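Local coordinates for ubiquinol-cytochrome C chaperone (Brucella abortus NCTC 8038, PDB 6RWT), which probably acts as a chaperone for newly made cytochrome b during assembly of respiratory complex III, as its mitochondrial homolog Cbp3 does, at residues A[19-24]-A[77-82]; A[51-56]-A[172-177]; A[59-62]-A[67-70]. All blocks are in the same frame, centred on the assembly; numbering follows the deposited sequence.

Contact 1 (A[19-24]-A[77-82])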
ATOM      1  N   ARG A  19      10.956   1.384  -9.769  0.50 22.48           N
ATOM      2  CA  ARG A  19      10.459   0.025 -10.056  0.50 22.91           C
ATOM      3  C   ARG A  19       9.602  -0.531  -8.920  0.50 21.64           C
ATOM      4  O   ARG A  19       8.567  -1.150  -9.186  0.50 21.91           O
ATOM      5  CB  ARG A  19      11.543  -0.977 -10.490  0.50 25.88           C
ATOM      6  CG  ARG A  19      12.883  -0.959  -9.796  0.50 28.56           C
ATOM      7  CD  ARG A  19      13.906  -1.476 -10.801  0.50 31.27           C
ATOM      8  NE  ARG A  19      15.302  -1.135 -10.526  0.50 33.45           N
ATOM      9  CZ  ARG A  19      16.123  -1.899  -9.816  0.50 33.86           C
ATOM     10  NH1 ARG A  19      17.377  -1.532  -9.629  0.50 35.12           N
ATOM     11  NH2 ARG A  19      15.683  -3.027  -9.281  0.50 34.33           N
ATOM     12  N   VAL A  20      10.001  -0.287  -7.671  1.00 20.75           N
ATOM     13  CA  VAL A  20       9.190  -0.724  -6.512  1.00 19.36           C
ATOM     14  C   VAL A  20       7.800  -0.064  -6.534  1.00 19.23           C
ATOM     15  O   VAL A  20       6.781  -0.758  -6.415  1.00 19.24           O
ATOM     16  CB  VAL A  20       9.925  -0.465  -5.165  1.00 20.33           C
ATOM     17  CG1 VAL A  20       9.012  -0.656  -3.954  1.00 20.30           C
ATOM     18  CG2 VAL A  20      11.134  -1.376  -5.033  1.00 20.22           C
ATOM     19  N   TYR A  21       7.755   1.257  -6.731  1.00 18.80           N
ATOM     20  CA  TYR A  21       6.473   1.977  -6.767  1.00 18.69           C
ATOM     21  C   TYR A  21       5.569   1.468  -7.915  1.00 18.13           C
ATOM     22  O   TYR A  21       4.354   1.272  -7.728  1.00 18.63           O
ATOM     23  CB  TYR A  21       6.679   3.519  -6.814  1.00 18.61           C
ATOM     24  CG  TYR A  21       5.419   4.266  -6.436  1.00 18.83           C
ATOM     25  CD1 TYR A  21       5.025   4.377  -5.100  1.00 18.97           C
ATOM     26  CD2 TYR A  21       4.595   4.818  -7.403  1.00 19.01           C
ATOM     27  CE1 TYR A  21       3.844   5.020  -4.749  1.00 19.78           C
ATOM     28  CE2 TYR A  21       3.414   5.475  -7.057  1.00 19.40           C
ATOM     29  CZ  TYR A  21       3.044   5.573  -5.726  1.00 18.13           C
ATOM     30  OH  TYR A  21       1.870   6.208  -5.366  1.00 19.35           O
ATOM     31  N   GLU A  22       6.162   1.221  -9.087  1.00 19.57           N
ATOM     32  CA  GLU A  22       5.405   0.692 -10.231  1.00 20.91           C
ATOM     33  C   GLU A  22       4.808  -0.701  -9.982  1.00 19.44           C
ATOM     34  O   GLU A  22       3.670  -0.965 -10.392  1.00 19.97           O
ATOM     35  CB  GLU A  22       6.250   0.740 -11.513  1.00 24.68           C
ATOM     36  CG  GLU A  22       6.438   2.176 -11.988  1.00 29.40           C
ATOM     37  CD  GLU A  22       7.215   2.315 -13.283  1.00 36.48           C
ATOM     38  OE1 GLU A  22       8.072   1.462 -13.596  1.00 43.34           O
ATOM     39  OE2 GLU A  22       6.976   3.317 -13.986  1.00 44.01           O
ATOM     40  N   VAL A  23       5.544  -1.562  -9.273  1.00 19.44           N
ATOM     41  CA  VAL A  23       5.014  -2.876  -8.863  1.00 20.29           C
ATOM     42  C   VAL A  23       3.805  -2.730  -7.927  1.00 18.49           C
ATOM     43  O   VAL A  23       2.797  -3.440  -8.090  1.00 18.91           O
ATOM     44  CB  VAL A  23       6.096  -3.779  -8.218  1.00 21.56           C
ATOM     45  CG1 VAL A  23       5.495  -5.048  -7.617  1.00 21.52           C
ATOM     46  CG2 VAL A  23       7.140  -4.177  -9.256  1.00 22.85           C
ATOM     47  N   ILE A  24       3.905  -1.811  -6.964  1.00 18.99           N
ATOM     48  CA  ILE A  24       2.811  -1.554  -6.009  1.00 17.77           C
ATOM     49  C   ILE A  24       1.560  -1.045  -6.752  1.00 17.20           C
ATOM     50  O   ILE A  24       0.447  -1.548  -6.524  1.00 17.82           O
ATOM     51  CB  ILE A  24       3.254  -0.565  -4.893  1.00 17.00           C
ATOM     52  CG1 ILE A  24       4.399  -1.168  -4.072  1.00 17.64           C
ATOM     53  CG2 ILE A  24       2.086  -0.220  -3.972  1.00 18.15           C
ATOM     54  CD1 ILE A  24       5.071  -0.216  -3.100  1.00 17.35           C
ATOM     55  N   ASP A  77       6.783   8.875   0.503  1.00 18.44           N
ATOM     56  CA  ASP A  77       6.924  10.167  -0.204  1.00 19.43           C
ATOM     57  C   ASP A  77       6.218  10.134  -1.563  1.00 18.87           C
ATOM     58  O   ASP A  77       5.439  11.041  -1.895  1.00 19.63           O
ATOM     59  CB  ASP A  77       8.415  10.519  -0.399  1.00 21.32           C
ATOM     60  CG  ASP A  77       8.637  11.925  -0.979  1.00 24.89           C
ATOM     61  OD1 ASP A  77       8.179  12.911  -0.363  1.00 31.05           O
ATOM     62  OD2 ASP A  77       9.296  12.055  -2.038  1.00 27.58           O
ATOM     63  N   GLU A  78       6.473   9.084  -2.341  1.00 17.84           N
ATOM     64  CA  GLU A  78       5.842   8.950  -3.671  1.00 18.94           C
ATOM     65  C   GLU A  78       4.315   8.803  -3.564  1.00 18.14           C
ATOM     66  O   GLU A  78       3.567   9.396  -4.362  1.00 19.18           O
ATOM     67  CB  GLU A  78       6.445   7.778  -4.452  1.00 19.84           C
ATOM     68  CG  GLU A  78       7.901   7.951  -4.888  1.00 22.38           C
ATOM     69  CD  GLU A  78       8.124   9.134  -5.817  1.00 26.10           C
ATOM     70  OE1 GLU A  78       7.342   9.317  -6.786  1.00 30.87           O
ATOM     71  OE2 GLU A  78       9.088   9.888  -5.572  1.00 29.31           O
ATOM     72  N   PHE A  79       3.862   8.027  -2.577  1.00 16.39           N
ATOM     73  CA  PHE A  79       2.421   7.840  -2.297  1.00 16.60           C
ATOM     74  C   PHE A  79       1.721   9.163  -1.981  1.00 16.45           C
ATOM     75  O   PHE A  79       0.715   9.487  -2.591  1.00 16.71           O
ATOM     76  CB  PHE A  79       2.249   6.840  -1.150  1.00 16.07           C
ATOM     77  CG  PHE A  79       0.838   6.708  -0.629  1.00 15.27           C
ATOM     78  CD1 PHE A  79      -0.177   6.177  -1.417  1.00 15.63           C
ATOM     79  CD2 PHE A  79       0.538   7.077   0.683  1.00 16.17           C
ATOM     80  CE1 PHE A  79      -1.458   6.026  -0.907  1.00 16.47           C
ATOM     81  CE2 PHE A  79      -0.740   6.926   1.194  1.00 16.05           C
ATOM     82  CZ  PHE A  79      -1.741   6.399   0.398  1.00 15.81           C
ATOM     83  N   PHE A  80       2.276   9.952  -1.066  1.00 16.70           N
ATOM     84  CA  PHE A  80       1.621  11.209  -0.692  1.00 18.12           C
ATOM     85  C   PHE A  80       1.644  12.245  -1.831  1.00 17.48           C
ATOM     86  O   PHE A  80       0.685  13.002  -1.972  1.00 19.60           O
ATOM     87  CB  PHE A  80       2.167  11.759   0.638  1.00 18.13           C
ATOM     88  CG  PHE A  80       1.731  10.961   1.845  1.00 19.01           C
ATOM     89  CD1 PHE A  80       0.372  10.815   2.144  1.00 19.88           C
ATOM     90  CD2 PHE A  80       2.656  10.346   2.677  1.00 20.18           C
ATOM     91  CE1 PHE A  80      -0.049  10.080   3.245  1.00 20.10           C
ATOM     92  CE2 PHE A  80       2.239   9.613   3.785  1.00 20.94           C
ATOM     93  CZ  PHE A  80       0.887   9.478   4.066  1.00 20.72           C
ATOM     94  N   LYS A  81       2.694  12.254  -2.666  1.00 18.62           N
ATOM     95  CA  LYS A  81       2.676  13.086  -3.892  1.00 19.21           C
ATOM     96  C   LYS A  81       1.530  12.681  -4.846  1.00 18.83           C
ATOM     97  O   LYS A  81       0.841  13.544  -5.409  1.00 20.30           O
ATOM     98  CB  LYS A  81       4.023  13.040  -4.626  1.00 21.45           C
ATOM     99  CG  LYS A  81       5.155  13.766  -3.904  1.00 23.69           C
ATOM    100  CD  LYS A  81       6.440  13.894  -4.726  1.00 27.97           C
ATOM    101  CE  LYS A  81       7.171  12.584  -4.958  1.00 29.38           C
ATOM    102  NZ  LYS A  81       8.539  12.788  -5.542  1.00 32.15           N
ATOM    103  N   ASP A  82       1.366  11.367  -5.014  0.50 18.67           N
ATOM    104  CA  ASP A  82       0.286  10.758  -5.796  0.50 19.29           C
ATOM    105  C   ASP A  82      -1.099  11.179  -5.279  0.50 18.43           C
ATOM    106  O   ASP A  82      -1.939  11.660  -6.040  0.50 19.65           O
ATOM    107  CB  ASP A  82       0.453   9.229  -5.711  0.50 20.14           C
ATOM    108  CG  ASP A  82      -0.347   8.472  -6.743  0.50 22.14           C
ATOM    109  OD1 ASP A  82      -1.455   8.906  -7.101  0.50 25.04           O
ATOM    110  OD2 ASP A  82       0.134   7.401  -7.170  0.50 21.41           O
TER

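Contact 2 (A[51-56]-A[172-177])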
ATOM      1  N   SER A  51      -3.702   2.462  -1.195  1.00 14.20           N
ATOM      2  CA  SER A  51      -3.316   2.561   0.219  1.00 15.31           C
ATOM      3  C   SER A  51      -3.123   1.188   0.886  1.00 15.20           C
ATOM      4  O   SER A  51      -2.197   1.017   1.688  1.00 15.76           O
ATOM      5  CB  SER A  51      -4.316   3.432   1.005  1.00 16.07           C
ATOM      6  OG  SER A  51      -5.624   2.893   1.007  1.00 17.27           O
ATOM      7  N   LEU A  52      -3.973   0.214   0.542  1.00 15.58           N
ATOM      8  CA  LEU A  52      -3.804  -1.157   1.045  1.00 16.05           C
ATOM      9  C   LEU A  52      -2.436  -1.737   0.650  1.00 16.32           C
ATOM     10  O   LEU A  52      -1.752  -2.336   1.484  1.00 16.66           O
ATOM     11  CB  LEU A  52      -4.946  -2.059   0.543  1.00 16.30           C
ATOM     12  CG  LEU A  52      -4.851  -3.562   0.817  1.00 17.51           C
ATOM     13  CD1 LEU A  52      -4.804  -3.838   2.313  1.00 17.86           C
ATOM     14  CD2 LEU A  52      -6.027  -4.294   0.177  1.00 18.97           C
ATOM     15  N   HIS A  53      -2.062  -1.572  -0.622  1.00 15.67           N
ATOM     16  CA  HIS A  53      -0.806  -2.134  -1.140  1.00 15.57           C
ATOM     17  C   HIS A  53       0.433  -1.369  -0.636  1.00 14.67           C
ATOM     18  O   HIS A  53       1.468  -1.983  -0.329  1.00 16.20           O
ATOM     19  CB  HIS A  53      -0.863  -2.264  -2.681  1.00 16.51           C
ATOM     20  CG  HIS A  53      -1.775  -3.362  -3.146  1.00 16.72           C
ATOM     21  ND1 HIS A  53      -3.151  -3.235  -3.202  1.00 16.46           N
ATOM     22  CD2 HIS A  53      -1.501  -4.628  -3.539  1.00 18.06           C
ATOM     23  CE1 HIS A  53      -3.677  -4.378  -3.619  1.00 17.32           C
ATOM     24  NE2 HIS A  53      -2.698  -5.242  -3.817  1.00 18.50           N
ATOM     25  N   ILE A  54       0.318  -0.046  -0.498  1.00 14.76           N
ATOM     26  CA  ILE A  54       1.365   0.756   0.141  1.00 15.60           C
ATOM     27  C   ILE A  54       1.558   0.329   1.613  1.00 15.39           C
ATOM     28  O   ILE A  54       2.693   0.097   2.053  1.00 15.23           O
ATOM     29  CB  ILE A  54       1.064   2.279   0.017  1.00 15.29           C
ATOM     30  CG1 ILE A  54       1.167   2.733  -1.443  1.00 16.12           C
ATOM     31  CG2 ILE A  54       1.974   3.110   0.920  1.00 15.05           C
ATOM     32  CD1 ILE A  54       2.577   2.847  -2.006  1.00 16.48           C
ATOM     33  N   PHE A  55       0.450   0.182   2.349  1.00 15.08           N
ATOM     34  CA  PHE A  55       0.499  -0.320   3.717  1.00 16.08           C
ATOM     35  C   PHE A  55       1.277  -1.646   3.811  1.00 15.50           C
ATOM     36  O   PHE A  55       2.112  -1.822   4.693  1.00 16.24           O
ATOM     37  CB  PHE A  55      -0.914  -0.510   4.318  1.00 16.75           C
ATOM     38  CG  PHE A  55      -0.954  -1.561   5.392  1.00 19.41           C
ATOM     39  CD1 PHE A  55      -0.570  -1.255   6.684  1.00 20.77           C
ATOM     40  CD2 PHE A  55      -1.309  -2.879   5.090  1.00 19.93           C
ATOM     41  CE1 PHE A  55      -0.547  -2.240   7.667  1.00 22.55           C
ATOM     42  CE2 PHE A  55      -1.279  -3.866   6.060  1.00 20.46           C
ATOM     43  CZ  PHE A  55      -0.903  -3.541   7.353  1.00 22.19           C
ATOM     44  N   LEU A  56       0.957  -2.595   2.933  1.00 15.55           N
ATOM     45  CA  LEU A  56       1.631  -3.903   2.965  1.00 15.92           C
ATOM     46  C   LEU A  56       3.148  -3.762   2.833  1.00 16.54           C
ATOM     47  O   LEU A  56       3.901  -4.435   3.548  1.00 17.85           O
ATOM     48  CB  LEU A  56       1.077  -4.851   1.893  1.00 16.59           C
ATOM     49  CG  LEU A  56      -0.214  -5.587   2.266  1.00 17.97           C
ATOM     50  CD1 LEU A  56      -0.957  -6.087   1.033  1.00 18.77           C
ATOM     51  CD2 LEU A  56       0.070  -6.741   3.223  1.00 19.65           C
ATOM     52  N   ILE A 172      10.565  -6.693  -5.091  1.00 25.00           N
ATOM     53  CA  ILE A 172       9.268  -6.806  -4.404  1.00 24.30           C
ATOM     54  C   ILE A 172       8.267  -7.541  -5.310  1.00 24.29           C
ATOM     55  O   ILE A 172       8.309  -7.402  -6.539  1.00 24.49           O
ATOM     56  CB  ILE A 172       8.733  -5.405  -3.989  1.00 24.71           C
ATOM     57  CG1 ILE A 172       7.539  -5.517  -3.030  1.00 24.70           C
ATOM     58  CG2 ILE A 172       8.350  -4.544  -5.203  1.00 24.21           C
ATOM     59  CD1 ILE A 172       7.141  -4.193  -2.386  1.00 24.28           C
ATOM     60  N   SER A 173       7.386  -8.339  -4.704  1.00 22.59           N
ATOM     61  CA  SER A 173       6.264  -8.935  -5.434  1.00 23.15           C
ATOM     62  C   SER A 173       5.052  -9.142  -4.525  1.00 22.00           C
ATOM     63  O   SER A 173       5.186  -9.270  -3.298  1.00 23.58           O
ATOM     64  CB  SER A 173       6.672 -10.254  -6.119  1.00 25.49           C
ATOM     65  OG  SER A 173       7.152 -11.202  -5.188  1.00 30.96           O
ATOM     66  N   TYR A 174       3.877  -9.127  -5.146  1.00 22.04           N
ATOM     67  CA  TYR A 174       2.599  -9.438  -4.512  1.00 21.79           C
ATOM     68  C   TYR A 174       2.034 -10.704  -5.157  1.00 24.34           C
ATOM     69  O   TYR A 174       2.493 -11.145  -6.223  1.00 28.78           O
ATOM     70  CB  TYR A 174       1.610  -8.274  -4.693  1.00 20.52           C
ATOM     71  CG  TYR A 174       2.016  -7.021  -3.930  1.00 19.34           C
ATOM     72  CD1 TYR A 174       3.017  -6.170  -4.412  1.00 20.58           C
ATOM     73  CD2 TYR A 174       1.429  -6.699  -2.702  1.00 18.38           C
ATOM     74  CE1 TYR A 174       3.397  -5.033  -3.702  1.00 18.79           C
ATOM     75  CE2 TYR A 174       1.805  -5.569  -1.993  1.00 18.32           C
ATOM     76  CZ  TYR A 174       2.799  -4.733  -2.486  1.00 17.35           C
ATOM     77  OH  TYR A 174       3.193  -3.595  -1.781  1.00 18.29           O
ATOM     78  N   MET A 175       1.027 -11.277  -4.512  1.00 24.16           N
ATOM     79  CA  MET A 175       0.350 -12.452  -5.063  1.00 26.15           C
ATOM     80  C   MET A 175      -0.508 -12.062  -6.277  1.00 24.66           C
ATOM     81  O   MET A 175      -0.939 -10.911  -6.392  1.00 23.90           O
ATOM     82  CB  MET A 175      -0.510 -13.123  -3.987  1.00 29.33           C
ATOM     83  CG  MET A 175       0.250 -13.602  -2.748  1.00 36.58           C
ATOM     84  SD  MET A 175       1.555 -14.824  -3.027  1.00 41.42           S
ATOM     85  CE  MET A 175       0.583 -16.205  -3.624  1.00 44.22           C
ATOM     86  N   ASP A 176      -0.708 -13.002  -7.201  1.00 26.94           N
ATOM     87  CA  ASP A 176      -1.672 -12.854  -8.305  1.00 27.13           C
ATOM     88  C   ASP A 176      -3.067 -13.130  -7.737  1.00 26.93           C
ATOM     89  O   ASP A 176      -3.412 -14.275  -7.441  1.00 28.29           O
ATOM     90  CB  ASP A 176      -1.330 -13.837  -9.452  1.00 27.77           C
ATOM     91  CG  ASP A 176      -2.321 -13.791 -10.642  1.00 30.75           C
ATOM     92  OD1 ASP A 176      -3.330 -13.049 -10.624  1.00 31.51           O
ATOM     93  OD2 ASP A 176      -2.085 -14.542 -11.621  1.00 35.25           O
ATOM     94  N   VAL A 177      -3.878 -12.080  -7.606  1.00 24.86           N
ATOM     95  CA  VAL A 177      -5.229 -12.208  -7.048  1.00 26.81           C
ATOM     96  C   VAL A 177      -6.120 -13.233  -7.782  1.00 27.49           C
ATOM     97  O   VAL A 177      -7.001 -13.820  -7.162  1.00 27.99           O
ATOM     98  CB  VAL A 177      -5.925 -10.816  -6.916  1.00 27.33           C
ATOM     99  CG1 VAL A 177      -6.330 -10.262  -8.274  1.00 27.28           C
ATOM    100  CG2 VAL A 177      -7.128 -10.898  -5.979  1.00 27.85           C
TER

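Contact 3 (A[59-62]-A[67-70])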
ATOM      1  N   HIS A  59       4.534  -2.014   6.133  1.00 18.82           N
ATOM      2  CA  HIS A  59       4.411  -3.007   7.209  1.00 19.75           C
ATOM      3  C   HIS A  59       5.569  -4.017   7.188  1.00 19.62           C
ATOM      4  O   HIS A  59       6.125  -4.354   8.244  1.00 22.60           O
ATOM      5  CB  HIS A  59       3.034  -3.688   7.086  1.00 20.49           C
ATOM      6  CG  HIS A  59       2.778  -4.775   8.081  1.00 22.21           C
ATOM      7  ND1 HIS A  59       2.874  -6.109   7.753  1.00 23.17           N
ATOM      8  CD2 HIS A  59       2.410  -4.732   9.385  1.00 21.95           C
ATOM      9  CE1 HIS A  59       2.587  -6.842   8.816  1.00 23.34           C
ATOM     10  NE2 HIS A  59       2.297  -6.031   9.818  1.00 23.12           N
ATOM     11  N   ARG A  60       5.952  -4.464   5.991  1.00 18.39           N
ATOM     12  CA  ARG A  60       7.107  -5.363   5.830  1.00 20.21           C
ATOM     13  C   ARG A  60       8.451  -4.682   6.123  1.00 21.10           C
ATOM     14  O   ARG A  60       9.347  -5.287   6.726  1.00 22.35           O
ATOM     15  CB  ARG A  60       7.133  -5.950   4.408  1.00 20.31           C
ATOM     16  CG  ARG A  60       8.433  -6.648   3.988  1.00 20.65           C
ATOM     17  CD  ARG A  60       8.734  -7.894   4.811  1.00 21.58           C
ATOM     18  NE  ARG A  60       9.996  -8.526   4.404  1.00 23.29           N
ATOM     19  CZ  ARG A  60      11.215  -8.185   4.833  1.00 24.67           C
ATOM     20  NH1 ARG A  60      11.394  -7.204   5.717  1.00 25.25           N
ATOM     21  NH2 ARG A  60      12.274  -8.848   4.380  1.00 27.60           N
ATOM     22  N   MET A  61       8.598  -3.443   5.659  1.00 19.97           N
ATOM     23  CA  MET A  61       9.887  -2.739   5.711  1.00 21.84           C
ATOM     24  C   MET A  61      10.241  -2.145   7.070  1.00 25.51           C
ATOM     25  O   MET A  61      11.434  -2.007   7.373  1.00 28.16           O
ATOM     26  CB  MET A  61       9.944  -1.651   4.633  1.00 21.93           C
ATOM     27  CG  MET A  61       9.985  -2.205   3.222  1.00 23.29           C
ATOM     28  SD  MET A  61       9.887  -0.909   1.971  1.00 24.89           S
ATOM     29  CE  MET A  61       9.545  -1.909   0.535  1.00 24.41           C
ATOM     30  N   LYS A  62       9.243  -1.783   7.877  1.00 28.74           N
ATOM     31  CA  LYS A  62       9.489  -1.213   9.223  1.00 34.54           C
ATOM     32  C   LYS A  62      10.308  -2.160  10.088  1.00 34.94           C
ATOM     33  O   LYS A  62       9.944  -3.322  10.260  1.00 39.92           O
ATOM     34  CB  LYS A  62       8.168  -0.872   9.937  1.00 39.63           C
ATOM     35  CG  LYS A  62       8.246  -0.771  11.462  1.00 43.25           C
ATOM     36  CD  LYS A  62       6.916  -0.352  12.082  1.00 48.21           C
ATOM     37  CE  LYS A  62       6.841   1.148  12.327  1.00 51.19           C
ATOM     38  NZ  LYS A  62       7.572   1.542  13.561  1.00 55.49           N
ATOM     39  N   ALA A  67      18.508   0.482   5.338  1.00 22.60           N
ATOM     40  CA  ALA A  67      18.150   0.481   3.914  1.00 22.96           C
ATOM     41  C   ALA A  67      16.645   0.278   3.695  1.00 21.45           C
ATOM     42  O   ALA A  67      16.058   0.947   2.839  1.00 21.15           O
ATOM     43  CB  ALA A  67      18.944  -0.568   3.152  1.00 24.64           C
ATOM     44  N   LEU A  68      16.023  -0.636   4.447  1.00 20.26           N
ATOM     45  CA  LEU A  68      14.563  -0.820   4.335  1.00 21.03           C
ATOM     46  C   LEU A  68      13.764   0.343   4.941  1.00 19.75           C
ATOM     47  O   LEU A  68      12.720   0.716   4.402  1.00 20.07           O
ATOM     48  CB  LEU A  68      14.111  -2.157   4.941  1.00 22.98           C
ATOM     49  CG  LEU A  68      14.606  -3.417   4.228  1.00 24.92           C
ATOM     50  CD1 LEU A  68      14.053  -4.663   4.922  1.00 26.61           C
ATOM     51  CD2 LEU A  68      14.238  -3.428   2.752  1.00 26.78           C
ATOM     52  N   ASN A  69      14.240   0.929   6.045  1.00 20.46           N
ATOM     53  CA  ASN A  69      13.580   2.116   6.597  1.00 21.34           C
ATOM     54  C   ASN A  69      13.622   3.287   5.589  1.00 20.59           C
ATOM     55  O   ASN A  69      12.633   4.001   5.439  1.00 19.97           O
ATOM     56  CB  ASN A  69      14.172   2.512   7.963  1.00 22.48           C
ATOM     57  CG  ASN A  69      13.785   1.544   9.083  1.00 25.30           C
ATOM     58  OD1 ASN A  69      12.739   0.891   9.042  1.00 28.59           O
ATOM     59  ND2 ASN A  69      14.634   1.457  10.100  1.00 28.26           N
ATOM     60  N   ALA A  70      14.745   3.457   4.882  1.00 18.88           N
ATOM     61  CA  ALA A  70      14.873   4.518   3.869  1.00 18.71           C
ATOM     62  C   ALA A  70      13.983   4.259   2.650  1.00 17.32           C
ATOM     63  O   ALA A  70      13.342   5.176   2.138  1.00 18.46           O
ATOM     64  CB  ALA A  70      16.325   4.671   3.433  1.00 19.96           C
TER

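Contact 1 (A[19-24]-A[77-82])
With chi1 at -163°, Tyr-21 swings its ring out from helix 2-28 toward helix 66-89, while Asp-82, likewise with CG opposite its own backbone N, turns its carboxylate back to meet the phenol. The local axes of 19-24 and 77-82 stay 11.4 Å apart at closest approach and cross at -56°, a separation that calls for a long side chain, and tyrosine bridges it almost alone. One ring face receives the aliphatic root of Glu-78: its CB sits 3.7 Å from Tyr-21 CD1, displaced toward the ring rim, in a CH-pi contact. Further along, the ring passes the backbone of Phe-79, with Tyr-21 OH 3.5 Å from Phe-79 CA. At the far edge, in the ring plane, the hydroxyl donates to Asp-82, OH to OD2 2.8 Å, reaching the oxygen on its anti side and 25° out of the carboxylate plane. Asp-82 has two modelled conformers; the bond belongs to the one described, so its persistence is doubtful. In this conformer the side chain lies about 4 Å from a bound magnesium ion. Glutamate suits position 78 because its methylene serves the ring while the chain, bent at its second torsion, carries the charge aside: OE2 forms a salt bridge with Lys-81 NZ at 3.0 Å, and Asp-77 joins this network through a longer contact. Beside the ring, near CE1, Ile-54 of helix 43-61 packs on both Tyr-21 and Phe-79, and the Phe-79 ring meets Phe-108. An amphipathic tyrosine, apolar toward the interior and polar at its end, thus joins two obliquely crossed helices at the border of the core in this all-helical Cbp3-family fold.

Contact 2 (A[51-56]-A[172-177])
Tyr-174 and His-53 meet twice, once through a hydrogen bond and once through their rings. The tyrosine hydroxyl donates to the backbone carbonyl of His-53, OH to O 2.8 Å, approaching from above the carbonyl plane, 40° out of it. Alongside, His-53 CD2 lies 3.7 Å from Tyr-174 CD2; the ring planes stand at 55°, neither stacked nor edge-to-face. Leu-56, one turn on, brings its CB to the edge of the phenol, 4.0 Å from Tyr-174 CE2, and gives the ring an apolar neighbour. In Tyr-174, CG lies beside the backbone N and opposite the carbonyl carbon (chi1 -68°), which directs the ring at helix 43-61.

The second shell fixes these groups. His-53 uses both ring nitrogens, ND1 with Met-49 O and NE2 with the hydroxyl of Tyr-151, so its rotation is set and a buried polar ring is satisfied. Ile-24 of helix 2-28 packs against Tyr-174, and Ala-27 of the same helix touches His-53. Tyrosine suits a place where a loop residue packs an apolar ring against the helices and ends in a donor for a helix carbonyl. Such an inserted aromatic side chain pins the irregular segment after helix 164-168 across the helical core of the chaperone domain.

Contact 3 (A[59-62]-A[67-70])
The backbones at Met-61 and Leu-68 draw together, CA to CA 5.2 Å, as Lys-62 leaves helical torsions with psi at 127° and ends helix 43-61 shortly before helix 66-89 begins. At this spacing the two main chains take a large part in the contact: Met-61 O touches Leu-68 CB at 3.6 Å, and in the reverse sense Met-61 CB lies 3.7 Å from Leu-68 O. Met-61 CB and Leu-68 CB are themselves 4.2 Å apart. From there Met-61 runs on fully extended beyond CG, and the side chain also packs on Leu-71 and Ala-72 farther along the second helix, a task that suits an unbranched apolar chain. This is a helical hairpin (alpha-alpha hairpin) with a short connection, in which residues just before and after the turn pack on each other. Leu-68 sends its branched end to helix 164-168, where it meets Asp-164, Leu-167 and Ala-168. Its CD1 also touches Arg-60 NH1 at 3.8 Å, oblique to the guanidinium. Arg-60 is bent at its second torsion (64°), which folds the head toward the junction of helices 145-161 and 164-168; NH2 makes a salt bridge with Asp-164 and a hydrogen bond to Ile-162 O, while NE donates to Leu-159 O. Leucine therefore adds apolar cover to a guanidinium whose direction is set by several polar partners. On the other flank, Asn-69 points its CB outward but curls its amide back over the turn; asparagine is short enough to bring OD1 3.9 Å from Lys-62 CA while its ND2 donates to Gly-63 O.

How the contacts relate
Contacts 1 and 2 lie with centres 12 Å apart and touch directly through Ile-24 and Ile-54, so they form one continuous packed region where helices 2-28, 43-61 and 66-89 meet the C-terminal loop. Contact 3 is about 14 Å from each, farther from the chain centre, and shares helix 43-61 with contact 2 and helix 66-89 with contact 1. Along the chain the segments of contacts 1 and 2 alternate, while contact 3 is nested within the loops closed by both. Three consecutive helices are thus linked by a local turn and by two longer-range closures, the last of which ties the C-terminal loop to the same helical core.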